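Local coordinates for protein exonuclease (Laribacter hongkongensis, PDB 3SYY) that digests double-stranded DNA from the 5' end with strict 5'-to-3' polarity, as an alkaline exonuclease with a magnesium-binding site of the PDDEXK type, at residues Thr5-Trp8 and Phe9-Arg12; Ala41-Ile44 and Cys45-Leu48; Lys136-Gln139 and Thr140-Ala143. One frame throughout, in Å; residues are numbered along the deposited sequence.

How the contacts relate
All three contacts are local, each joining neighbouring turns of one helix. None closes a long loop, and they follow one another along the chain without nesting or crossing. Contact 1 spans T5-R12, the lead into helix 7-12 and the helix itself. Contact 2 lies on helix 34-49 and touches contact 1 where the O of R12 packs against OE1 of Q46, 4.2 Å away. Contact 3 lies on helix 132-145, its centre about 20 Å from that of contact 1. Contacts 1 and 3 border the magnesium site: R12 bonds the ligand S100, and the Q137 side chain comes about 4 Å from a magnesium ion. Contact 2 faces helix 174-205 and a second subunit.

Contact 1: residues Thr5-Trp8 and Phe9-Arg12; sequences TEEW and FAAR
The aromatic and cation contacts centre on W8. The guanidinium of R12 lies flat over one face of the W8 indole, with the planes 8° apart. CZ of R12 stands 3.5 Å from the centroid of the five-membered ring of W8, a cation-pi contact. Farther back, CD of R12 makes a CH-pi contact with the six-membered ring of W8. The R12 chain is extended from CG to NE, which carries it across the indole. W8 also meets F9 in a T-shaped pair, the indole edge toward the phenyl face, with planes at 88° and CZ3 of W8 3.4 Å from CE1 of F9.

Among the hydrogen bonds, NH2 of R12 gives one of 2.7 Å to the O of W8, which lies near the guanidinium plane. Backbone bonds join N of A10 to O of E6 at 3.1 Å and N of A11 to O of E7 at 3.0 Å. They form the first turn of helix 7-12.

R12 is thus held on its face by the indole and at its edge by the carbonyl of the same residue. This fixes its rotation. NH1 of R12 bonds OG of S100, a magnesium ligand. R12 is therefore a second-shell residue of the magnesium site, and W8 probably helps to position it.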
ATOM      1  N   THR A   5      -7.845  -1.505 -25.532  1.00 70.49           N
ATOM      2  CA  THR A   5      -8.311  -2.502 -26.542  1.00 70.50           C
ATOM      3  C   THR A   5      -8.126  -3.885 -25.945  1.00 70.31           C
ATOM      4  O   THR A   5      -7.881  -4.027 -24.748  1.00 70.49           O
ATOM      5  CB  THR A   5      -7.500  -2.429 -27.878  1.00 70.77           C
ATOM      6  OG1 THR A   5      -6.934  -1.120 -28.050  1.00 71.46           O
ATOM      7  CG2 THR A   5      -8.367  -2.806 -29.104  1.00 70.61           C
ATOM      8  N   GLU A   6      -8.261  -4.895 -26.796  1.00 69.94           N
ATOM      9  CA  GLU A   6      -7.930  -6.270 -26.473  1.00 69.36           C
ATOM     10  C   GLU A   6      -6.777  -6.611 -27.396  1.00 68.12           C
ATOM     11  O   GLU A   6      -5.987  -7.520 -27.130  1.00 67.96           O
ATOM     12  CB  GLU A   6      -9.118  -7.173 -26.793  1.00 69.85           C
ATOM     13  CG  GLU A   6      -9.457  -8.224 -25.738  1.00 71.51           C
ATOM     14  CD  GLU A   6     -10.829  -8.843 -25.983  1.00 73.05           C
ATOM     15  OE1 GLU A   6     -11.067  -9.354 -27.104  1.00 74.14           O
ATOM     16  OE2 GLU A   6     -11.674  -8.817 -25.059  1.00 74.40           O
ATOM     17  N   GLU A   7      -6.695  -5.873 -28.498  1.00 66.49           N
ATOM     18  CA  GLU A   7      -5.607  -6.044 -29.444  1.00 65.07           C
ATOM     19  C   GLU A   7      -4.375  -5.362 -28.865  1.00 62.96           C
ATOM     20  O   GLU A   7      -3.250  -5.793 -29.107  1.00 62.71           O
ATOM     21  CB  GLU A   7      -5.960  -5.456 -30.816  1.00 65.54           C
ATOM     22  CG  GLU A   7      -5.503  -6.329 -32.008  1.00 68.31           C
ATOM     23  CD  GLU A   7      -3.981  -6.590 -32.058  1.00 72.76           C
ATOM     24  OE1 GLU A   7      -3.441  -7.303 -31.165  1.00 72.48           O
ATOM     25  OE2 GLU A   7      -3.325  -6.097 -33.015  1.00 74.27           O
ATOM     26  N   TRP A   8      -4.611  -4.302 -28.089  1.00 60.60           N
ATOM     27  CA  TRP A   8      -3.564  -3.612 -27.337  1.00 58.44           C
ATOM     28  C   TRP A   8      -2.750  -4.607 -26.477  1.00 56.74           C
ATOM     29  O   TRP A   8      -1.532  -4.729 -26.625  1.00 55.91           O
ATOM     30  CB  TRP A   8      -4.188  -2.510 -26.469  1.00 57.91           C
ATOM     31  CG  TRP A   8      -3.181  -1.642 -25.812  1.00 57.86           C
ATOM     32  CD1 TRP A   8      -2.627  -0.500 -26.317  1.00 57.93           C
ATOM     33  CD2 TRP A   8      -2.590  -1.838 -24.520  1.00 58.42           C
ATOM     34  NE1 TRP A   8      -1.717   0.019 -25.428  1.00 57.99           N
ATOM     35  CE2 TRP A   8      -1.678  -0.776 -24.314  1.00 57.26           C
ATOM     36  CE3 TRP A   8      -2.739  -2.809 -23.517  1.00 58.37           C
ATOM     37  CZ2 TRP A   8      -0.922  -0.650 -23.149  1.00 58.05           C
ATOM     38  CZ3 TRP A   8      -1.982  -2.683 -22.354  1.00 58.28           C
ATOM     39  CH2 TRP A   8      -1.083  -1.612 -22.181  1.00 58.17           C
ATOM     40  N   PHE A   9      -3.456  -5.325 -25.608  1.00 55.16           N
ATOM     41  CA  PHE A   9      -2.858  -6.345 -24.753  1.00 53.63           C
ATOM     42  C   PHE A   9      -2.206  -7.444 -25.581  1.00 51.79           C
ATOM     43  O   PHE A   9      -1.074  -7.833 -25.321  1.00 50.89           O
ATOM     44  CB  PHE A   9      -3.923  -6.973 -23.848  1.00 54.37           C
ATOM     45  CG  PHE A   9      -4.463  -6.047 -22.784  1.00 56.98           C
ATOM     46  CD1 PHE A   9      -3.639  -5.580 -21.758  1.00 57.94           C
ATOM     47  CD2 PHE A   9      -5.813  -5.679 -22.783  1.00 59.39           C
ATOM     48  CE1 PHE A   9      -4.137  -4.736 -20.770  1.00 60.88           C
ATOM     49  CE2 PHE A   9      -6.328  -4.822 -21.791  1.00 60.95           C
ATOM     50  CZ  PHE A   9      -5.486  -4.356 -20.776  1.00 60.19           C
ATOM     51  N   ALA A  10      -2.915  -7.932 -26.593  1.00 49.81           N
ATOM     52  CA  ALA A  10      -2.412  -9.040 -27.383  1.00 47.92           C
ATOM     53  C   ALA A  10      -1.071  -8.737 -28.030  1.00 46.55           C
ATOM     54  O   ALA A  10      -0.209  -9.599 -28.128  1.00 45.04           O
ATOM     55  CB  ALA A  10      -3.428  -9.478 -28.436  1.00 48.54           C
ATOM     56  N   ALA A  11      -0.896  -7.506 -28.483  1.00 45.03           N
ATOM     57  CA  ALA A  11       0.344  -7.129 -29.155  1.00 43.10           C
ATOM     58  C   ALA A  11       1.518  -7.057 -28.171  1.00 41.74           C
ATOM     59  O   ALA A  11       2.671  -7.164 -28.573  1.00 41.55           O
ATOM     60  CB  ALA A  11       0.158  -5.783 -29.870  1.00 43.28           C
ATOM     61  N   ARG A  12       1.210  -6.887 -26.884  1.00 39.84           N
ATOM     62  CA  ARG A  12       2.214  -6.688 -25.840  1.00 38.83           C
ATOM     63  C   ARG A  12       2.529  -7.962 -25.027  1.00 37.98           C
ATOM     64  O   ARG A  12       3.570  -8.030 -24.358  1.00 37.58           O
ATOM     65  CB  ARG A  12       1.739  -5.560 -24.913  1.00 38.29           C
ATOM     66  CG  ARG A  12       1.712  -4.247 -25.658  1.00 40.29           C
ATOM     67  CD  ARG A  12       1.119  -3.046 -24.895  1.00 45.34           C
ATOM     68  NE  ARG A  12       1.280  -1.822 -25.718  1.00 47.57           N
ATOM     69  CZ  ARG A  12       0.637  -1.591 -26.876  1.00 47.88           C
ATOM     70  NH1 ARG A  12       0.851  -0.463 -27.549  1.00 48.66           N
ATOM     71  NH2 ARG A  12      -0.223  -2.477 -27.375  1.00 45.14           N
TER

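Contact 2: residues Ala41-Ile44 and Cys45-Leu48; sequences AELI and CQRL
I44 and L48 lie side by side, one turn apart, and point the same way. The CG2 branch of I44 meets CD1 of L48 at 3.6 Å. CG2 is anti to the backbone N of I44, beside its carbonyl carbon, and this turns the methyl toward the next turn. The pair is an apolar i to i+4 contact.

L43 and Q46 cross obliquely. CD2 of L43 comes 3.9 Å from OE1 of Q46, a loose touch between a methyl and an amide oxygen. The Q46 chain is extended beyond CG, and its CG packs 3.3 Å from the O of E42. OE1 of Q46 accepts a hydrogen bond from N of G14, so its main polar partner lies off this helix.

C45 keeps its sulfur close to the helix backbone. SG is 3.3 Å from the O of A41. R47 lays its CG 3.5 Å from the O of L43 before its extended chain leaves the helix.

Four i to i+4 backbone bonds run through these two turns. The bond from N of C45 to O of A41 is the straightest of them, with an N-H...O angle of 171°. The bond from N of L48 to O of I44 is the shortest at 2.9 Å.

NE of R47 bonds the O of G14, its NH1 forms a salt bridge with E192, and E42 pairs with R20. A41 and I44 pack on W119, C45 on T118 and L48 on L159, all of the second subunit. With I44 and R47 also touching helix 174-205, this part of helix 34-49 packs both on that C-terminal helix and on the second subunit.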
ATOM      1  N   ALA A  41       9.646 -12.623 -14.060  1.00 30.85           N
ATOM      2  CA  ALA A  41       8.556 -13.461 -13.567  1.00 30.13           C
ATOM      3  C   ALA A  41       7.244 -13.058 -14.225  1.00 29.45           C
ATOM      4  O   ALA A  41       6.442 -13.906 -14.645  1.00 29.62           O
ATOM      5  CB  ALA A  41       8.473 -13.387 -12.011  1.00 29.43           C
ATOM      6  N   GLU A  42       7.014 -11.748 -14.378  1.00 29.12           N
ATOM      7  CA  GLU A  42       5.802 -11.301 -15.018  1.00 28.94           C
ATOM      8  C   GLU A  42       5.706 -11.820 -16.459  1.00 28.02           C
ATOM      9  O   GLU A  42       4.630 -12.234 -16.919  1.00 27.96           O
ATOM     10  CB  GLU A  42       5.792  -9.753 -15.137  1.00 30.19           C
ATOM     11  CG  GLU A  42       5.113  -8.969 -14.066  1.00 35.01           C
ATOM     12  CD  GLU A  42       5.308  -7.461 -14.328  1.00 36.27           C
ATOM     13  OE1 GLU A  42       6.116  -6.854 -13.612  1.00 40.03           O
ATOM     14  OE2 GLU A  42       4.695  -6.962 -15.284  1.00 38.26           O
ATOM     15  N   LEU A  43       6.799 -11.701 -17.204  1.00 28.77           N
ATOM     16  CA  LEU A  43       6.773 -12.120 -18.619  1.00 28.51           C
ATOM     17  C   LEU A  43       6.691 -13.678 -18.745  1.00 28.27           C
ATOM     18  O   LEU A  43       6.022 -14.200 -19.643  1.00 29.97           O
ATOM     19  CB  LEU A  43       8.001 -11.582 -19.317  1.00 28.78           C
ATOM     20  CG  LEU A  43       8.049 -10.040 -19.376  1.00 29.05           C
ATOM     21  CD1 LEU A  43       9.157  -9.621 -20.341  1.00 29.76           C
ATOM     22  CD2 LEU A  43       6.756  -9.527 -19.866  1.00 26.30           C
ATOM     23  N   ILE A  44       7.342 -14.393 -17.834  1.00 28.87           N
ATOM     24  CA  ILE A  44       7.214 -15.889 -17.809  1.00 29.86           C
ATOM     25  C   ILE A  44       5.760 -16.288 -17.657  1.00 29.01           C
ATOM     26  O   ILE A  44       5.223 -17.075 -18.464  1.00 28.85           O
ATOM     27  CB  ILE A  44       8.087 -16.531 -16.727  1.00 29.33           C
ATOM     28  CG1 ILE A  44       9.545 -16.364 -17.122  1.00 31.08           C
ATOM     29  CG2 ILE A  44       7.701 -18.051 -16.528  1.00 32.69           C
ATOM     30  CD1 ILE A  44      10.540 -16.576 -15.985  1.00 28.63           C
ATOM     31  N   CYS A  45       5.084 -15.706 -16.661  1.00 28.61           N
ATOM     32  CA  CYS A  45       3.698 -16.041 -16.433  1.00 28.83           C
ATOM     33  C   CYS A  45       2.797 -15.638 -17.619  1.00 29.54           C
ATOM     34  O   CYS A  45       1.850 -16.331 -17.940  1.00 29.57           O
ATOM     35  CB  CYS A  45       3.181 -15.471 -15.079  1.00 27.89           C
ATOM     36  SG  CYS A  45       4.194 -16.065 -13.687  1.00 32.64           S
ATOM     37  N   GLN A  46       3.062 -14.486 -18.253  1.00 29.31           N
ATOM     38  CA  GLN A  46       2.282 -14.116 -19.431  1.00 28.59           C
ATOM     39  C   GLN A  46       2.431 -15.148 -20.562  1.00 28.50           C
ATOM     40  O   GLN A  46       1.464 -15.536 -21.152  1.00 28.92           O
ATOM     41  CB  GLN A  46       2.714 -12.727 -19.959  1.00 28.47           C
ATOM     42  CG  GLN A  46       2.216 -11.583 -19.059  1.00 31.01           C
ATOM     43  CD  GLN A  46       2.611 -10.175 -19.564  1.00 33.04           C
ATOM     44  OE1 GLN A  46       3.008  -9.995 -20.704  1.00 33.15           O
ATOM     45  NE2 GLN A  46       2.557  -9.206 -18.673  1.00 36.17           N
ATOM     46  N   ARG A  47       3.651 -15.563 -20.836  1.00 28.89           N
ATOM     47  CA  ARG A  47       3.907 -16.504 -21.931  1.00 30.64           C
ATOM     48  C   ARG A  47       3.304 -17.876 -21.621  1.00 31.01           C
ATOM     49  O   ARG A  47       2.700 -18.484 -22.485  1.00 31.96           O
ATOM     50  CB  ARG A  47       5.388 -16.598 -22.215  1.00 29.95           C
ATOM     51  CG  ARG A  47       5.875 -15.356 -22.951  1.00 30.84           C
ATOM     52  CD  ARG A  47       7.325 -15.532 -23.363  1.00 33.88           C
ATOM     53  NE  ARG A  47       7.903 -14.307 -23.932  1.00 29.56           N
ATOM     54  CZ  ARG A  47       8.875 -14.289 -24.838  1.00 34.66           C
ATOM     55  NH1 ARG A  47       9.406 -15.433 -25.298  1.00 31.28           N
ATOM     56  NH2 ARG A  47       9.354 -13.119 -25.258  1.00 31.50           N
ATOM     57  N   LEU A  48       3.427 -18.330 -20.383  1.00 31.12           N
ATOM     58  CA  LEU A  48       2.886 -19.644 -19.984  1.00 31.31           C
ATOM     59  C   LEU A  48       1.385 -19.688 -19.903  1.00 32.24           C
ATOM     60  O   LEU A  48       0.761 -20.660 -20.398  1.00 32.45           O
ATOM     61  CB  LEU A  48       3.490 -20.076 -18.634  1.00 30.63           C
ATOM     62  CG  LEU A  48       4.925 -20.562 -18.714  1.00 30.15           C
ATOM     63  CD1 LEU A  48       5.478 -20.775 -17.271  1.00 30.94           C
ATOM     64  CD2 LEU A  48       5.025 -21.879 -19.607  1.00 30.95           C
TER

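Contact 3: residues Lys136-Gln139 and Thr140-Ala143; sequences KQMQ and TQMA
T140 has its OG1 beside its own backbone N, with chi1 at -59°. The hydroxyl is thereby turned back along the helix to the O of K136, to which it gives a hydrogen bond of 2.8 Å. N of T140 bonds the same oxygen at 3.0 Å. The two donors come from opposite faces of the carbonyl plane. This one oxygen is gripped twice, and the T140 hydroxyl is satisfied within its own helix.

Q137 carries its extended chain out from the helix. CG is anti to the backbone N, chi1 177°. The Q141 side chain passes it at a slant, with the two amide planes 52° apart. CG of Q141 packs 3.4 Å from the O of Q137. The polar end of Q137 is held elsewhere, since OE1 accepts from NZ of K114.

Q139 is bent at chi2 and M142 at chi3. The bends bring the methyl CE of M142 against the Q139 amide, 3.6 Å from OE1 of Q139. The same CE lies 3.5 Å from the O of M138. The Q139 amide is tied down by D173 N and E171 O, so the methyl packs on a fixed, buried group.

Backbone bonds from N of M142 to O of M138 at 3.0 Å and from N of A143 to O of Q139 at 2.8 Å continue the helix.

Helix 132-145 packs on helix 174-205 and on strands 149-155 and 109-114, where Q137 and M138 touch the magnesium ligand E112. The Q137 side chain is about 4 Å from a bound magnesium ion. A helix packed on the strand that carries the metal ligands E112 and I113 is consistent with a PDDEXK nuclease core, as in the lambda exonuclease family.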
ATOM      1  N   LYS A 136      15.757   5.755 -21.051  1.00 28.91           N
ATOM      2  CA  LYS A 136      15.820   4.381 -21.557  1.00 29.09           C
ATOM      3  C   LYS A 136      14.614   4.033 -22.403  1.00 27.60           C
ATOM      4  O   LYS A 136      14.763   3.457 -23.460  1.00 27.98           O
ATOM      5  CB  LYS A 136      15.998   3.375 -20.428  1.00 29.70           C
ATOM      6  CG  LYS A 136      17.405   3.519 -19.772  1.00 33.43           C
ATOM      7  CD  LYS A 136      17.584   2.591 -18.616  1.00 38.39           C
ATOM      8  CE  LYS A 136      19.043   2.658 -18.141  1.00 39.38           C
ATOM      9  NZ  LYS A 136      19.199   3.895 -17.285  1.00 45.72           N
ATOM     10  N   GLN A 137      13.437   4.449 -21.970  1.00 25.68           N
ATOM     11  CA  GLN A 137      12.213   4.218 -22.719  1.00 26.19           C
ATOM     12  C   GLN A 137      12.309   4.855 -24.120  1.00 26.79           C
ATOM     13  O   GLN A 137      12.004   4.245 -25.133  1.00 25.29           O
ATOM     14  CB  GLN A 137      11.047   4.836 -21.962  1.00 25.41           C
ATOM     15  CG  GLN A 137       9.749   4.691 -22.713  1.00 25.30           C
ATOM     16  CD  GLN A 137       8.596   5.375 -22.012  1.00 27.41           C
ATOM     17  OE1 GLN A 137       8.786   6.203 -21.115  1.00 29.30           O
ATOM     18  NE2 GLN A 137       7.390   4.993 -22.382  1.00 26.46           N
ATOM     19  N   MET A 138      12.737   6.115 -24.153  1.00 28.58           N
ATOM     20  CA  MET A 138      12.769   6.831 -25.414  1.00 28.43           C
ATOM     21  C   MET A 138      13.886   6.346 -26.338  1.00 27.61           C
ATOM     22  O   MET A 138      13.689   6.308 -27.542  1.00 29.58           O
ATOM     23  CB  MET A 138      12.896   8.324 -25.147  1.00 26.76           C
ATOM     24  CG  MET A 138      11.516   8.934 -24.667  1.00 28.19           C
ATOM     25  SD  MET A 138      11.690  10.701 -24.306  1.00 30.60           S
ATOM     26  CE  MET A 138      12.785  10.808 -22.958  1.00 25.62           C
ATOM     27  N   GLN A 139      15.029   5.984 -25.784  1.00 29.45           N
ATOM     28  CA  GLN A 139      16.102   5.423 -26.649  1.00 31.14           C
ATOM     29  C   GLN A 139      15.617   4.121 -27.247  1.00 31.56           C
ATOM     30  O   GLN A 139      15.886   3.836 -28.417  1.00 32.90           O
ATOM     31  CB  GLN A 139      17.414   5.243 -25.892  1.00 29.92           C
ATOM     32  CG  GLN A 139      18.084   6.586 -25.483  1.00 33.37           C
ATOM     33  CD  GLN A 139      18.523   7.436 -26.732  1.00 33.47           C
ATOM     34  OE1 GLN A 139      18.524   6.937 -27.877  1.00 31.92           O
ATOM     35  NE2 GLN A 139      18.839   8.714 -26.497  1.00 34.11           N
ATOM     36  N   THR A 140      14.863   3.328 -26.463  1.00 30.89           N
ATOM     37  CA  THR A 140      14.280   2.088 -26.969  1.00 29.55           C
ATOM     38  C   THR A 140      13.245   2.321 -28.026  1.00 30.40           C
ATOM     39  O   THR A 140      13.149   1.555 -28.998  1.00 29.63           O
ATOM     40  CB  THR A 140      13.589   1.284 -25.828  1.00 29.85           C
ATOM     41  OG1 THR A 140      14.560   0.983 -24.816  1.00 31.50           O
ATOM     42  CG2 THR A 140      12.943  -0.001 -26.367  1.00 28.79           C
ATOM     43  N   GLN A 141      12.433   3.359 -27.857  1.00 29.37           N
ATOM     44  CA  GLN A 141      11.445   3.689 -28.887  1.00 29.57           C
ATOM     45  C   GLN A 141      12.171   4.048 -30.217  1.00 30.40           C
ATOM     46  O   GLN A 141      11.747   3.613 -31.299  1.00 30.96           O
ATOM     47  CB  GLN A 141      10.595   4.885 -28.438  1.00 28.89           C
ATOM     48  CG  GLN A 141       9.498   4.566 -27.470  1.00 30.50           C
ATOM     49  CD  GLN A 141       9.007   5.831 -26.726  1.00 33.02           C
ATOM     50  OE1 GLN A 141       8.083   5.769 -25.909  1.00 35.21           O
ATOM     51  NE2 GLN A 141       9.609   6.961 -27.037  1.00 33.97           N
ATOM     52  N   MET A 142      13.274   4.781 -30.094  1.00 31.46           N
ATOM     53  CA  MET A 142      14.153   5.109 -31.247  1.00 32.99           C
ATOM     54  C   MET A 142      14.794   3.844 -31.871  1.00 33.79           C
ATOM     55  O   MET A 142      14.780   3.671 -33.101  1.00 34.81           O
ATOM     56  CB  MET A 142      15.190   6.145 -30.837  1.00 31.24           C
ATOM     57  CG  MET A 142      14.524   7.525 -30.764  1.00 31.87           C
ATOM     58  SD  MET A 142      15.635   8.890 -30.415  1.00 35.14           S
ATOM     59  CE  MET A 142      15.703   8.994 -28.636  1.00 33.87           C
ATOM     60  N   ALA A 143      15.265   2.947 -31.003  1.00 34.19           N
ATOM     61  CA  ALA A 143      15.756   1.610 -31.413  1.00 35.23           C
ATOM     62  C   ALA A 143      14.751   0.854 -32.233  1.00 35.84           C
ATOM     63  O   ALA A 143      15.091   0.335 -33.325  1.00 36.53           O
ATOM     64  CB  ALA A 143      16.164   0.802 -30.226  1.00 35.23           C
TER